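Local coordinates for protein ACDH-11, isoform b (Caenorhabditis elegans, PDB 4Y9J) that belongs to the acyl-CoA dehydrogenase family and holds a bound flavin-adenine dinucleotide, at residues 398-403 with 454-459; 312-317 with 377-382. One frame throughout, in Å; residues are numbered along the deposited sequence.

Interaction 1 of 2, residues 398-403 with 454-459; sequences ITPVLK and LDVLRV. With UCC (S-{(3S,5R,9R)-1-[(2R,3S,4R,5R)-5-(6-amino-9H-purin-9-yl)-4-hydroxy-3-(phosphonooxy)tetrahydrofuran-2-yl]-3,5,9-trihydroxy-8,8-dimethyl-3,5-dioxido-10,14-dioxo-2,4,6-trioxa-11,15-diaza-3lambda~5~,5lambda~5~-diphosphaheptadecan-17-yl} undecanethioate), chain F.
Val401 and Val456 make the apolar half of this contact, meeting methyl to methyl with CG2 of Val401 3.6 Å from CG2 of Val456. Val456 CG2 also reaches the ring of Pro400, 4.0 Å from its CG. In both valines CG2 lies beside the backbone N, which turns this branch to the facing helix. The other half is polar against apolar: the carboxylate of Asp455 crosses the proline ring at about a right angle, with OD2 3.4 Å from Pro400 CG. Segments 398-403 and 454-459, on helices 389-419 and 449-461, run nearly antiparallel (162°) in the all-helical C-terminal domain of the acyl-CoA dehydrogenase fold, their axes 9.0 Å apart at closest approach. Arg458 NH1 reaches Asp455 OD1 at 2.7 Å, nearly in its own guanidinium plane and on the anti side of the carboxylate; Arg396 forms a second salt bridge to that oxygen. A bend at chi3 (-76°) swings the guanidinium to the ligand UCC, whose phosphate oxygen O12 accepts from NE and NH2, each at 3.0 Å. Hydroxyl oxygen OP3 accepts from NH1 and NH2, the NH1 bond most bent (137°), while adenine C8 lies over one guanidinium face, toward its rim.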
loop_
_atom_site.group_PDB
_atom_site.type_symbol
_atom_site.label_atom_id
_atom_site.label_comp_id
_atom_site.label_asym_id
_atom_site.label_seq_id
_atom_site.Cartn_x
_atom_site.Cartn_y
_atom_site.Cartn_z
ATOM N N ILE B 398 40.753 16.820 11.596
ATOM C CA ILE B 398 39.413 17.351 11.823
ATOM C C ILE B 398 38.276 16.602 11.116
ATOM O O ILE B 398 37.185 16.540 11.620
ATOM C CB ILE B 398 39.345 18.861 11.565
ATOM C CG1 ILE B 398 38.172 19.477 12.325
ATOM C CG2 ILE B 398 39.214 19.165 10.090
ATOM C CD1 ILE B 398 38.137 20.976 12.219
ATOM N N THR B 399 38.545 16.018 9.963
ATOM C CA THR B 399 37.531 15.454 9.151
ATOM C C THR B 399 36.844 14.296 9.886
ATOM O O THR B 399 35.598 14.320 10.065
ATOM C CB THR B 399 38.129 15.057 7.788
ATOM O OG1 THR B 399 38.392 16.251 7.084
ATOM C CG2 THR B 399 37.114 14.330 7.003
ATOM N N PRO B 400 37.634 13.322 10.411
ATOM C CA PRO B 400 36.918 12.254 11.131
ATOM C C PRO B 400 36.357 12.683 12.495
ATOM O O PRO B 400 35.294 12.173 12.898
ATOM C CB PRO B 400 37.994 11.184 11.316
ATOM C CG PRO B 400 39.326 11.939 11.252
ATOM C CD PRO B 400 39.046 12.968 10.192
ATOM N N VAL B 401 37.066 13.591 13.173
ATOM C CA VAL B 401 36.655 14.091 14.490
ATOM C C VAL B 401 35.302 14.800 14.330
ATOM O O VAL B 401 34.345 14.511 15.044
ATOM C CB VAL B 401 37.711 15.017 15.105
ATOM C CG1 VAL B 401 37.180 15.659 16.371
ATOM C CG2 VAL B 401 39.000 14.267 15.373
ATOM N N LEU B 402 35.220 15.698 13.356
ATOM C CA LEU B 402 33.953 16.384 13.049
ATOM C C LEU B 402 32.777 15.471 12.718
ATOM O O LEU B 402 31.692 15.556 13.324
ATOM C CB LEU B 402 34.164 17.358 11.924
ATOM C CG LEU B 402 32.953 18.038 11.338
ATOM C CD1 LEU B 402 32.279 18.948 12.334
ATOM C CD2 LEU B 402 33.326 18.837 10.098
ATOM N N LYS B 403 33.015 14.578 11.768
ATOM C CA LYS B 403 32.003 13.637 11.386
ATOM C C LYS B 403 31.522 12.836 12.592
ATOM O O LYS B 403 30.294 12.715 12.831
ATOM C CB LYS B 403 32.523 12.716 10.261
ATOM C CG LYS B 403 31.504 11.868 9.482
ATOM C CD LYS B 403 30.705 10.863 10.282
ATOM C CE LYS B 403 30.192 9.730 9.416
ATOM N NZ LYS B 403 29.310 8.782 10.104
ATOM N N LEU B 454 38.852 5.173 15.371
ATOM C CA LEU B 454 40.030 4.453 14.996
ATOM C C LEU B 454 40.820 5.163 13.878
ATOM O O LEU B 454 42.055 5.075 13.873
ATOM C CB LEU B 454 39.670 3.058 14.570
ATOM C CG LEU B 454 39.200 2.191 15.720
ATOM C CD1 LEU B 454 38.821 0.847 15.181
ATOM C CD2 LEU B 454 40.270 1.997 16.748
ATOM N N ASP B 455 40.139 5.883 12.997
ATOM C CA ASP B 455 40.790 6.678 11.948
ATOM C C ASP B 455 41.509 7.819 12.599
ATOM O O ASP B 455 42.621 8.185 12.172
ATOM C CB ASP B 455 39.804 7.206 10.906
ATOM C CG ASP B 455 40.504 7.969 9.752
ATOM O OD1 ASP B 455 41.439 7.388 9.142
ATOM O OD2 ASP B 455 40.150 9.147 9.431
ATOM N N VAL B 456 40.920 8.395 13.644
ATOM C CA VAL B 456 41.659 9.417 14.366
ATOM C C VAL B 456 43.024 8.855 14.848
ATOM O O VAL B 456 44.100 9.541 14.809
ATOM C CB VAL B 456 40.824 9.977 15.533
ATOM C CG1 VAL B 456 41.683 10.886 16.383
ATOM C CG2 VAL B 456 39.633 10.755 15.023
ATOM N N LEU B 457 42.979 7.618 15.352
ATOM C CA LEU B 457 44.209 6.945 15.774
ATOM C C LEU B 457 45.149 6.633 14.580
ATOM O O LEU B 457 46.364 6.760 14.688
ATOM C CB LEU B 457 43.896 5.678 16.567
ATOM C CG LEU B 457 43.164 5.907 17.895
ATOM C CD1 LEU B 457 43.161 4.569 18.608
ATOM C CD2 LEU B 457 43.804 6.990 18.788
ATOM N N ARG B 458 44.613 6.221 13.436
ATOM C CA ARG B 458 45.461 6.090 12.256
ATOM C C ARG B 458 46.151 7.439 11.947
ATOM O O ARG B 458 47.353 7.469 11.549
ATOM C CB ARG B 458 44.609 5.620 11.082
ATOM C CG ARG B 458 45.309 5.640 9.710
ATOM C CD ARG B 458 44.250 5.574 8.601
ATOM N NE ARG B 458 43.726 4.225 8.461
ATOM C CZ ARG B 458 42.477 3.817 8.717
ATOM N NH1 ARG B 458 41.499 4.650 9.100
ATOM N NH2 ARG B 458 42.203 2.527 8.560
ATOM N N VAL B 459 45.423 8.552 12.117
ATOM C CA VAL B 459 46.011 9.889 11.915
ATOM C C VAL B 459 47.249 10.106 12.770
ATOM O O VAL B 459 48.292 10.591 12.274
ATOM C CB VAL B 459 44.991 11.043 12.047
ATOM C CG1 VAL B 459 45.710 12.381 11.817
ATOM C CG2 VAL B 459 43.942 10.891 10.979
HETATM O OA1 UCC F . 28.295 4.747 3.522
HETATM C CA1 UCC F . 28.483 5.091 2.291
HETATM C CA2 UCC F . 27.611 5.987 1.403
HETATM C CA3 UCC F . 26.580 6.874 2.029
HETATM C CA4 UCC F . 26.540 8.286 1.355
HETATM C CA5 UCC F . 27.050 9.339 2.348
HETATM C CA6 UCC F . 26.214 10.571 2.315
HETATM C CA7 UCC F . 26.715 11.618 3.296
HETATM C CA8 UCC F . 25.819 12.712 2.871
HETATM C CA9 UCC F . 25.113 13.499 3.836
HETATM C C10 UCC F . 23.660 13.341 3.790
HETATM C C11 UCC F . 23.376 12.760 5.167
HETATM S S UCC F . 29.748 4.581 1.323
HETATM C CP1 UCC F . 30.805 3.436 2.289
HETATM C CP2 UCC F . 31.452 4.033 3.501
HETATM N NP1 UCC F . 32.503 3.162 4.067
HETATM C CP3 UCC F . 33.339 3.708 4.953
HETATM O OP1 UCC F . 33.217 4.842 5.416
HETATM C CP4 UCC F . 34.546 2.881 5.347
HETATM C CP5 UCC F . 34.626 2.803 6.879
HETATM N NP2 UCC F . 35.912 2.160 7.116
HETATM C CP6 UCC F . 37.082 2.797 7.139
HETATM O OP2 UCC F . 37.189 4.014 7.073
HETATM C CP8 UCC F . 38.282 1.904 7.383
HETATM O OP3 UCC F . 39.145 2.541 8.373
HETATM C CPB UCC F . 39.222 1.706 6.218
HETATM C CP7 UCC F . 39.613 2.916 5.356
HETATM C CP9 UCC F . 38.203 1.163 5.123
HETATM C CPA UCC F . 40.040 0.397 6.274
HETATM O O7 UCC F . 40.855 0.283 5.080
HETATM P P2 UCC F . 42.168 -0.667 5.085
HETATM O O21 UCC F . 42.813 -0.670 3.708
HETATM O O22 UCC F . 41.776 -1.934 5.858
HETATM O O6 UCC F . 43.082 0.159 6.147
HETATM P P1 UCC F . 44.490 0.867 5.914
HETATM O O11 UCC F . 45.576 -0.103 5.474
HETATM O O12 UCC F . 44.672 1.647 7.182
HETATM O "O5'" UCC F . 44.087 1.901 4.668
HETATM C "C5'" UCC F . 44.754 1.787 3.387
HETATM C "C4'" UCC F . 45.353 3.133 2.936
HETATM C "C3'" UCC F . 46.394 3.641 3.928
HETATM O "O3'" UCC F . 47.313 4.361 3.146
HETATM P P3 UCC F . 48.819 3.911 2.984
HETATM O O33 UCC F . 49.343 4.919 1.986
HETATM O O32 UCC F . 48.739 2.562 2.307
HETATM O O31 UCC F . 49.385 3.961 4.425
HETATM C "C2'" UCC F . 45.663 4.609 4.849
HETATM O "O2'" UCC F . 46.441 5.706 5.324
HETATM O "O4'" UCC F . 44.317 4.137 2.891
HETATM C "C1'" UCC F . 44.651 5.151 3.831
HETATM N N9 UCC F . 43.430 5.742 4.398
HETATM C C4 UCC F . 43.208 7.052 4.378
HETATM N N3 UCC F . 43.842 8.132 3.861
HETATM C C8 UCC F . 42.442 5.089 5.054
HETATM N N7 UCC F . 41.516 5.986 5.438
HETATM C C5 UCC F . 41.919 7.216 5.045
HETATM C C6 UCC F . 41.372 8.599 5.090
HETATM N N6 UCC F . 40.177 8.817 5.695
HETATM N N1 UCC F . 42.142 9.613 4.580
HETATM C C2 UCC F . 43.331 9.369 3.991
#

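Interaction 2 of 2, residues 312-317 with 377-382; sequences LNITRI and RLLGLS. With UCC (S-{(3S,5R,9R)-1-[(2R,3S,4R,5R)-5-(6-amino-9H-purin-9-yl)-4-hydroxy-3-(phosphonooxy)tetrahydrofuran-2-yl]-3,5,9-trihydroxy-8,8-dimethyl-3,5-dioxido-10,14-dioxo-2,4,6-trioxa-11,15-diaza-3lambda~5~,5lambda~5~-diphosphaheptadecan-17-yl} undecanethioate), chain F.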
loop_
_atom_site.group_PDB
_atom_site.type_symbol
_atom_site.label_atom_id
_atom_site.label_comp_id
_atom_site.label_asym_id
_atom_site.label_seq_id
_atom_site.Cartn_x
_atom_site.Cartn_y
_atom_site.Cartn_z
ATOM N N LEU B 312 35.869 9.386 0.686
ATOM C CA LEU B 312 35.545 9.203 2.132
ATOM C C LEU B 312 35.636 10.558 2.883
ATOM O O LEU B 312 34.691 10.958 3.573
ATOM C CB LEU B 312 36.461 8.167 2.828
ATOM C CG LEU B 312 36.475 6.695 2.318
ATOM C CD1 LEU B 312 37.585 5.893 3.058
ATOM C CD2 LEU B 312 35.075 6.083 2.479
ATOM N N ASN B 313 36.724 11.294 2.739
ATOM C CA ASN B 313 36.818 12.521 3.461
ATOM C C ASN B 313 35.831 13.586 3.089
ATOM O O ASN B 313 35.366 14.254 3.991
ATOM C CB ASN B 313 38.220 13.035 3.338
ATOM C CG ASN B 313 39.204 12.145 4.144
ATOM O OD1 ASN B 313 38.813 11.497 5.174
ATOM N ND2 ASN B 313 40.469 12.072 3.683
ATOM N N ILE B 314 35.518 13.778 1.773
ATOM C CA ILE B 314 34.537 14.805 1.386
ATOM C C ILE B 314 33.191 14.429 1.833
ATOM O O ILE B 314 32.459 15.305 2.294
ATOM C CB ILE B 314 34.536 15.067 -0.177
ATOM C CG1 ILE B 314 35.784 15.798 -0.586
ATOM C CG2 ILE B 314 33.300 15.864 -0.640
ATOM C CD1 ILE B 314 35.859 17.245 -0.129
ATOM N N THR B 315 32.829 13.129 1.730
ATOM C CA THR B 315 31.536 12.734 2.099
ATOM C C THR B 315 31.359 12.854 3.622
ATOM O O THR B 315 30.256 13.168 4.083
ATOM C CB THR B 315 31.102 11.276 1.664
ATOM O OG1 THR B 315 31.990 10.294 2.234
ATOM C CG2 THR B 315 31.051 11.121 0.120
ATOM N N ARG B 316 32.413 12.600 4.362
ATOM C CA ARG B 316 32.391 12.747 5.841
ATOM C C ARG B 316 32.130 14.223 6.257
ATOM O O ARG B 316 31.334 14.487 7.132
ATOM C CB ARG B 316 33.688 12.139 6.451
ATOM C CG ARG B 316 33.606 10.612 6.312
ATOM C CD ARG B 316 34.815 9.794 6.776
ATOM N NE ARG B 316 34.605 8.391 6.511
ATOM C CZ ARG B 316 35.559 7.492 6.570
ATOM N NH1 ARG B 316 36.773 7.862 6.791
ATOM N NH2 ARG B 316 35.344 6.230 6.343
ATOM N N ILE B 317 32.672 15.209 5.539
ATOM C CA ILE B 317 32.305 16.639 5.792
ATOM C C ILE B 317 30.782 16.938 5.459
ATOM O O ILE B 317 30.064 17.642 6.193
ATOM C CB ILE B 317 33.188 17.578 5.003
ATOM C CG1 ILE B 317 34.658 17.442 5.507
ATOM C CG2 ILE B 317 32.686 19.019 5.060
ATOM C CD1 ILE B 317 35.603 18.434 4.931
ATOM N N ARG B 377 37.123 25.843 5.945
ATOM C CA ARG B 377 38.317 26.744 5.831
ATOM C C ARG B 377 39.555 25.968 5.492
ATOM O O ARG B 377 40.262 26.311 4.528
ATOM C CB ARG B 377 38.542 27.509 7.126
ATOM C CG ARG B 377 39.602 28.560 7.078
ATOM C CD ARG B 377 39.855 29.222 8.432
ATOM N NE ARG B 377 40.566 28.340 9.362
ATOM C CZ ARG B 377 41.868 28.239 9.463
ATOM N NH1 ARG B 377 42.648 28.981 8.685
ATOM N NH2 ARG B 377 42.407 27.395 10.311
ATOM N N LEU B 378 39.840 24.938 6.270
ATOM C CA LEU B 378 41.052 24.108 6.094
ATOM C C LEU B 378 41.030 23.335 4.766
ATOM O O LEU B 378 42.080 23.150 4.139
ATOM C CB LEU B 378 41.230 23.086 7.233
ATOM C CG LEU B 378 41.543 23.702 8.605
ATOM C CD1 LEU B 378 41.301 22.649 9.688
ATOM C CD2 LEU B 378 42.937 24.241 8.643
ATOM N N LEU B 379 39.842 22.967 4.304
ATOM C CA LEU B 379 39.731 22.244 3.030
ATOM C C LEU B 379 40.077 23.184 1.903
ATOM O O LEU B 379 40.826 22.855 0.975
ATOM C CB LEU B 379 38.326 21.675 2.841
ATOM C CG LEU B 379 38.044 20.936 1.522
ATOM C CD1 LEU B 379 38.961 19.737 1.367
ATOM C CD2 LEU B 379 36.581 20.518 1.428
ATOM N N GLY B 380 39.490 24.369 1.958
ATOM C CA GLY B 380 39.759 25.392 0.958
ATOM C C GLY B 380 41.225 25.770 0.861
ATOM O O GLY B 380 41.803 25.823 -0.263
ATOM N N LEU B 381 41.859 26.036 2.015
ATOM C CA LEU B 381 43.302 26.332 2.048
ATOM C C LEU B 381 44.131 25.204 1.433
ATOM O O LEU B 381 45.038 25.459 0.626
ATOM C CB LEU B 381 43.753 26.613 3.455
ATOM C CG LEU B 381 43.309 27.913 4.110
ATOM C CD1 LEU B 381 43.757 27.864 5.562
ATOM C CD2 LEU B 381 43.923 29.114 3.435
ATOM N N SER B 382 43.748 23.961 1.666
ATOM C CA SER B 382 44.492 22.855 1.101
ATOM C C SER B 382 44.372 22.750 -0.433
ATOM O O SER B 382 45.360 22.546 -1.168
ATOM C CB SER B 382 43.946 21.587 1.699
ATOM O OG SER B 382 44.686 20.531 1.172
HETATM O OA1 UCC F . 28.295 4.747 3.522
HETATM C CA1 UCC F . 28.483 5.091 2.291
HETATM C CA2 UCC F . 27.611 5.987 1.403
HETATM C CA3 UCC F . 26.580 6.874 2.029
HETATM C CA4 UCC F . 26.540 8.286 1.355
HETATM C CA5 UCC F . 27.050 9.339 2.348
HETATM C CA6 UCC F . 26.214 10.571 2.315
HETATM C CA7 UCC F . 26.715 11.618 3.296
HETATM C CA8 UCC F . 25.819 12.712 2.871
HETATM C CA9 UCC F . 25.113 13.499 3.836
HETATM C C10 UCC F . 23.660 13.341 3.790
HETATM C C11 UCC F . 23.376 12.760 5.167
HETATM S S UCC F . 29.748 4.581 1.323
HETATM C CP1 UCC F . 30.805 3.436 2.289
HETATM C CP2 UCC F . 31.452 4.033 3.501
HETATM N NP1 UCC F . 32.503 3.162 4.067
HETATM C CP3 UCC F . 33.339 3.708 4.953
HETATM O OP1 UCC F . 33.217 4.842 5.416
HETATM C CP4 UCC F . 34.546 2.881 5.347
HETATM C CP5 UCC F . 34.626 2.803 6.879
HETATM N NP2 UCC F . 35.912 2.160 7.116
HETATM C CP6 UCC F . 37.082 2.797 7.139
HETATM O OP2 UCC F . 37.189 4.014 7.073
HETATM C CP8 UCC F . 38.282 1.904 7.383
HETATM O OP3 UCC F . 39.145 2.541 8.373
HETATM C CPB UCC F . 39.222 1.706 6.218
HETATM C CP7 UCC F . 39.613 2.916 5.356
HETATM C CP9 UCC F . 38.203 1.163 5.123
HETATM C CPA UCC F . 40.040 0.397 6.274
HETATM O O7 UCC F . 40.855 0.283 5.080
HETATM P P2 UCC F . 42.168 -0.667 5.085
HETATM O O21 UCC F . 42.813 -0.670 3.708
HETATM O O22 UCC F . 41.776 -1.934 5.858
HETATM O O6 UCC F . 43.082 0.159 6.147
HETATM P P1 UCC F . 44.490 0.867 5.914
HETATM O O11 UCC F . 45.576 -0.103 5.474
HETATM O O12 UCC F . 44.672 1.647 7.182
HETATM O "O5'" UCC F . 44.087 1.901 4.668
HETATM C "C5'" UCC F . 44.754 1.787 3.387
HETATM C "C4'" UCC F . 45.353 3.133 2.936
HETATM C "C3'" UCC F . 46.394 3.641 3.928
HETATM O "O3'" UCC F . 47.313 4.361 3.146
HETATM P P3 UCC F . 48.819 3.911 2.984
HETATM O O33 UCC F . 49.343 4.919 1.986
HETATM O O32 UCC F . 48.739 2.562 2.307
HETATM O O31 UCC F . 49.385 3.961 4.425
HETATM C "C2'" UCC F . 45.663 4.609 4.849
HETATM O "O2'" UCC F . 46.441 5.706 5.324
HETATM O "O4'" UCC F . 44.317 4.137 2.891
HETATM C "C1'" UCC F . 44.651 5.151 3.831
HETATM N N9 UCC F . 43.430 5.742 4.398
HETATM C C4 UCC F . 43.208 7.052 4.378
HETATM N N3 UCC F . 43.842 8.132 3.861
HETATM C C8 UCC F . 42.442 5.089 5.054
HETATM N N7 UCC F . 41.516 5.986 5.438
HETATM C C5 UCC F . 41.919 7.216 5.045
HETATM C C6 UCC F . 41.372 8.599 5.090
HETATM N N6 UCC F . 40.177 8.817 5.695
HETATM N N1 UCC F . 42.142 9.613 4.580
HETATM C C2 UCC F . 43.331 9.369 3.991
#
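The ligand pocket for UCC is walled on one side by helix 304-338, and the buried face of that helix packs on helix 352-383 through Ile314, Ile317 and Leu379. Leu379, its CG anti to the backbone N (chi1 178°), brings CD2 against both isoleucine CD1 methyls: 3.7 Å from CD1 of Ile314, the two side chains crossing at about a right angle, and 4.2 Å from CD1 of Ile317. Lys154 of helix 143-158 and Arg125 of helix 121-135 touch both Ile314 and Leu379. The pocket face of 312-317 is mixed, Asn313 and Arg316 polar and Leu312 apolar. Asn313 reads the adenine: OD1 accepts from UCC N6 and ND2 donates to UCC N1, each at 3.1 Å, which fixes how the amide is flipped. In one of its two modelled conformers, Arg316, extended from CG to NE, sends NH2 to two amide oxygens of the pantetheine arm, OP1 at 2.7 Å and OP2 at 3.0 Å. Leu312 CB sits over the centre of one guanidinium face of that conformer, and Leu312 CD2 lies 3.7 Å from OP1. Such helix-on-helix packing behind a ligand-lining helix belongs to the C-terminal helical domain of acyl-CoA dehydrogenases.

Three successive long helices tie the two contacts together: 304-338 and 352-383 make interaction 2, and 389-419 then joins 449-461 in interaction 1. Their centres lie 12 Å apart, and they also touch directly. Thr399 CG2 packs 3.5 Å from Asn313 O, Lys403 CG lies 3.5 Å from Arg316 O, and Ile398 CG2 is 4.1 Å from Leu378 CD1. Segment 398-403 thus packs against both helices of interaction 2. UCC is the common partner: 312-317 supplies groups for its adenine and pantetheine arm, 454-459 for a phosphate oxygen and a hydroxyl of that arm. Leu454 also touches flavin-adenine dinucleotide, which itself lies about 10 Å from the side chain of Asp455.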